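Local coordinates for protein peptidoglycan-binding domain 1 (Burkholderia, PDB 5NM7) that is a modular phage endolysin that probably binds bacterial peptidoglycan through one domain and cleaves its glycan strands through a lysozyme-like N-acetylmuramidase domain, at residues I115-H120 with E174-G179. Sequence-based numbering, arbitrary orientation.
Sequences ILYERH and EATSWG
S177 OG is gripped by two partners: it accepts a hydrogen from a water at 2.9 Å, O to OG, and is also bonded to Q182 OE1. The same water donates to E118 OE2 at 2.6 Å, tying the two segments together, while E118 OE1 is bonded to Y151 OH. Beneath this bridge runs an antiparallel pairing between strands 115-117 and 176-178, within the small three-stranded sheet of the lysozyme-like N-acetylmuramidase domain; strand 183-184 flanks the other side of 176-178. L116 and S177 form the hydrogen-bonded pair: S177 N reaches L116 O at 2.9 Å and nearly straight (169°), while L116 N gives a longer bond of 3.2 Å to S177 O. At one end of the pairing E118 N donates to A175 O at 2.8 Å, almost in line with the C=O bond, joining the N-cap of helix 119-128 to the first residue beyond helix 169-174.

The opposite face carries I115, Y117, T176 and W178, packed toward helices 156-167 and 196-205. With CG1 of I115 between the backbone N and the carbonyl carbon (chi1 56°), CG2 stands anti to the carbonyl carbon, 3.6 Å from the centroid of the W178 six-membered ring, a CH-pi contact. T176 CG2 covers the same indole face nearer the rim. T176 OG1, bonded to A172 O, meets the Y117 ring at its edge, 3.4 Å from CD2.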
loop_
_atom_site.group_PDB
_atom_site.type_symbol
_atom_site.label_atom_id
_atom_site.label_comp_id
_atom_site.label_asym_id
_atom_site.label_seq_id
_atom_site.Cartn_x
_atom_site.Cartn_y
_atom_site.Cartn_z
ATOM N N ILE A 115 3.618 3.408 -9.609
ATOM C CA ILE A 115 4.934 4.056 -9.503
ATOM C C ILE A 115 4.811 5.535 -9.377
ATOM O O ILE A 115 3.798 6.136 -9.741
ATOM C CB ILE A 115 5.865 3.736 -10.710
ATOM C CG1 ILE A 115 5.197 4.113 -12.029
ATOM C CG2 ILE A 115 6.270 2.292 -10.707
ATOM C CD1 ILE A 115 6.169 4.272 -13.150
ATOM N N LEU A 116 5.880 6.151 -8.866
ATOM C CA LEU A 116 6.064 7.582 -8.952
ATOM C C LEU A 116 7.526 7.840 -9.196
ATOM O O LEU A 116 8.390 7.408 -8.418
ATOM C CB LEU A 116 5.603 8.318 -7.687
ATOM C CG LEU A 116 5.423 9.831 -7.831
ATOM C CD1 LEU A 116 4.209 10.135 -8.707
ATOM C CD2 LEU A 116 5.229 10.477 -6.464
ATOM N N TYR A 117 7.814 8.488 -10.318
ATOM C CA TYR A 117 9.177 8.792 -10.694
ATOM C C TYR A 117 9.612 10.139 -10.089
ATOM O O TYR A 117 8.829 11.089 -10.093
ATOM C CB TYR A 117 9.269 8.792 -12.223
ATOM C CG TYR A 117 10.587 9.335 -12.722
ATOM C CD1 TYR A 117 10.685 10.641 -13.132
ATOM C CD2 TYR A 117 11.733 8.544 -12.721
ATOM C CE1 TYR A 117 11.881 11.175 -13.551
ATOM C CE2 TYR A 117 12.936 9.065 -13.138
ATOM C CZ TYR A 117 12.993 10.377 -13.564
ATOM O OH TYR A 117 14.187 10.939 -13.981
ATOM N N GLU A 118 10.820 10.172 -9.515
ATOM C CA GLU A 118 11.323 11.293 -8.722
ATOM C C GLU A 118 12.563 11.882 -9.397
ATOM O O GLU A 118 13.682 11.357 -9.257
ATOM C CB GLU A 118 11.691 10.831 -7.311
ATOM C CG GLU A 118 10.536 10.232 -6.502
ATOM C CD GLU A 118 9.568 11.268 -5.973
ATOM O OE1 GLU A 118 9.745 12.454 -6.258
ATOM O OE2 GLU A 118 8.620 10.874 -5.255
ATOM N N ARG A 119 12.341 12.957 -10.146
ATOM C CA ARG A 119 13.382 13.580 -10.954
ATOM C C ARG A 119 14.550 14.109 -10.144
ATOM O O ARG A 119 15.681 14.149 -10.642
ATOM C CB ARG A 119 12.806 14.705 -11.797
ATOM C CG ARG A 119 12.255 15.865 -11.012
ATOM C CD ARG A 119 11.699 16.895 -11.945
ATOM N NE ARG A 119 11.231 18.057 -11.227
ATOM C CZ ARG A 119 10.441 19.001 -11.732
ATOM N NH1 ARG A 119 10.046 18.958 -13.012
ATOM N NH2 ARG A 119 10.033 19.984 -10.944
ATOM N N HIS A 120 14.263 14.526 -8.907
ATOM C CA HIS A 120 15.348 14.971 -7.998
ATOM C C HIS A 120 16.208 13.826 -7.483
ATOM O O HIS A 120 17.406 14.012 -7.249
ATOM C CB HIS A 120 14.792 15.869 -6.893
ATOM C CG HIS A 120 14.054 15.145 -5.832
ATOM N ND1 HIS A 120 12.810 14.582 -6.035
ATOM C CD2 HIS A 120 14.379 14.883 -4.542
ATOM C CE1 HIS A 120 12.415 13.987 -4.919
ATOM N NE2 HIS A 120 13.336 14.189 -3.991
ATOM N N GLU A 174 15.979 3.176 -9.856
ATOM C CA GLU A 174 16.362 3.642 -8.502
ATOM C C GLU A 174 15.651 4.922 -8.040
ATOM O O GLU A 174 15.366 5.080 -6.841
ATOM C CB GLU A 174 17.900 3.806 -8.433
ATOM C CG GLU A 174 18.627 2.476 -8.449
ATOM C CD GLU A 174 20.149 2.640 -8.398
ATOM O OE1 GLU A 174 20.632 3.756 -8.635
ATOM O OE2 GLU A 174 20.807 1.650 -8.082
ATOM N N ALA A 175 15.334 5.820 -8.981
ATOM C CA ALA A 175 14.670 7.070 -8.742
ATOM C C ALA A 175 13.137 6.948 -8.822
ATOM O O ALA A 175 12.449 7.980 -8.888
ATOM C CB ALA A 175 15.111 8.080 -9.769
ATOM N N THR A 176 12.618 5.734 -8.772
ATOM C CA THR A 176 11.180 5.527 -8.842
ATOM C C THR A 176 10.725 4.792 -7.584
ATOM O O THR A 176 11.439 3.925 -7.089
ATOM C CB THR A 176 10.838 4.739 -10.108
ATOM O OG1 THR A 176 11.269 5.513 -11.224
ATOM C CG2 THR A 176 9.332 4.500 -10.223
ATOM N N SER A 177 9.545 5.146 -7.082
ATOM C CA SER A 177 8.908 4.359 -6.003
ATOM C C SER A 177 7.949 3.328 -6.531
ATOM O O SER A 177 7.193 3.606 -7.475
ATOM C CB SER A 177 8.191 5.286 -5.022
ATOM O OG SER A 177 7.321 6.185 -5.689
ATOM N N TRP A 178 7.895 2.164 -5.898
ATOM C CA TRP A 178 7.209 1.001 -6.457
ATOM C C TRP A 178 6.217 0.391 -5.538
ATOM O O TRP A 178 6.485 0.188 -4.361
ATOM C CB TRP A 178 8.243 -0.075 -6.777
ATOM C CG TRP A 178 9.193 0.397 -7.806
ATOM C CD1 TRP A 178 10.337 1.125 -7.620
ATOM C CD2 TRP A 178 9.069 0.209 -9.201
ATOM N NE1 TRP A 178 10.912 1.420 -8.803
ATOM C CE2 TRP A 178 10.147 0.883 -9.804
ATOM C CE3 TRP A 178 8.125 -0.435 -10.003
ATOM C CZ2 TRP A 178 10.349 0.893 -11.173
ATOM C CZ3 TRP A 178 8.317 -0.407 -11.361
ATOM C CH2 TRP A 178 9.404 0.258 -11.935
ATOM N N GLY A 179 5.054 0.073 -6.099
ATOM C CA GLY A 179 4.068 -0.775 -5.468
ATOM C C GLY A 179 3.283 -0.088 -4.362
ATOM O O GLY A 179 3.310 1.131 -4.219
HETATM O O HOH W 1 7.799 8.633 -4.253
#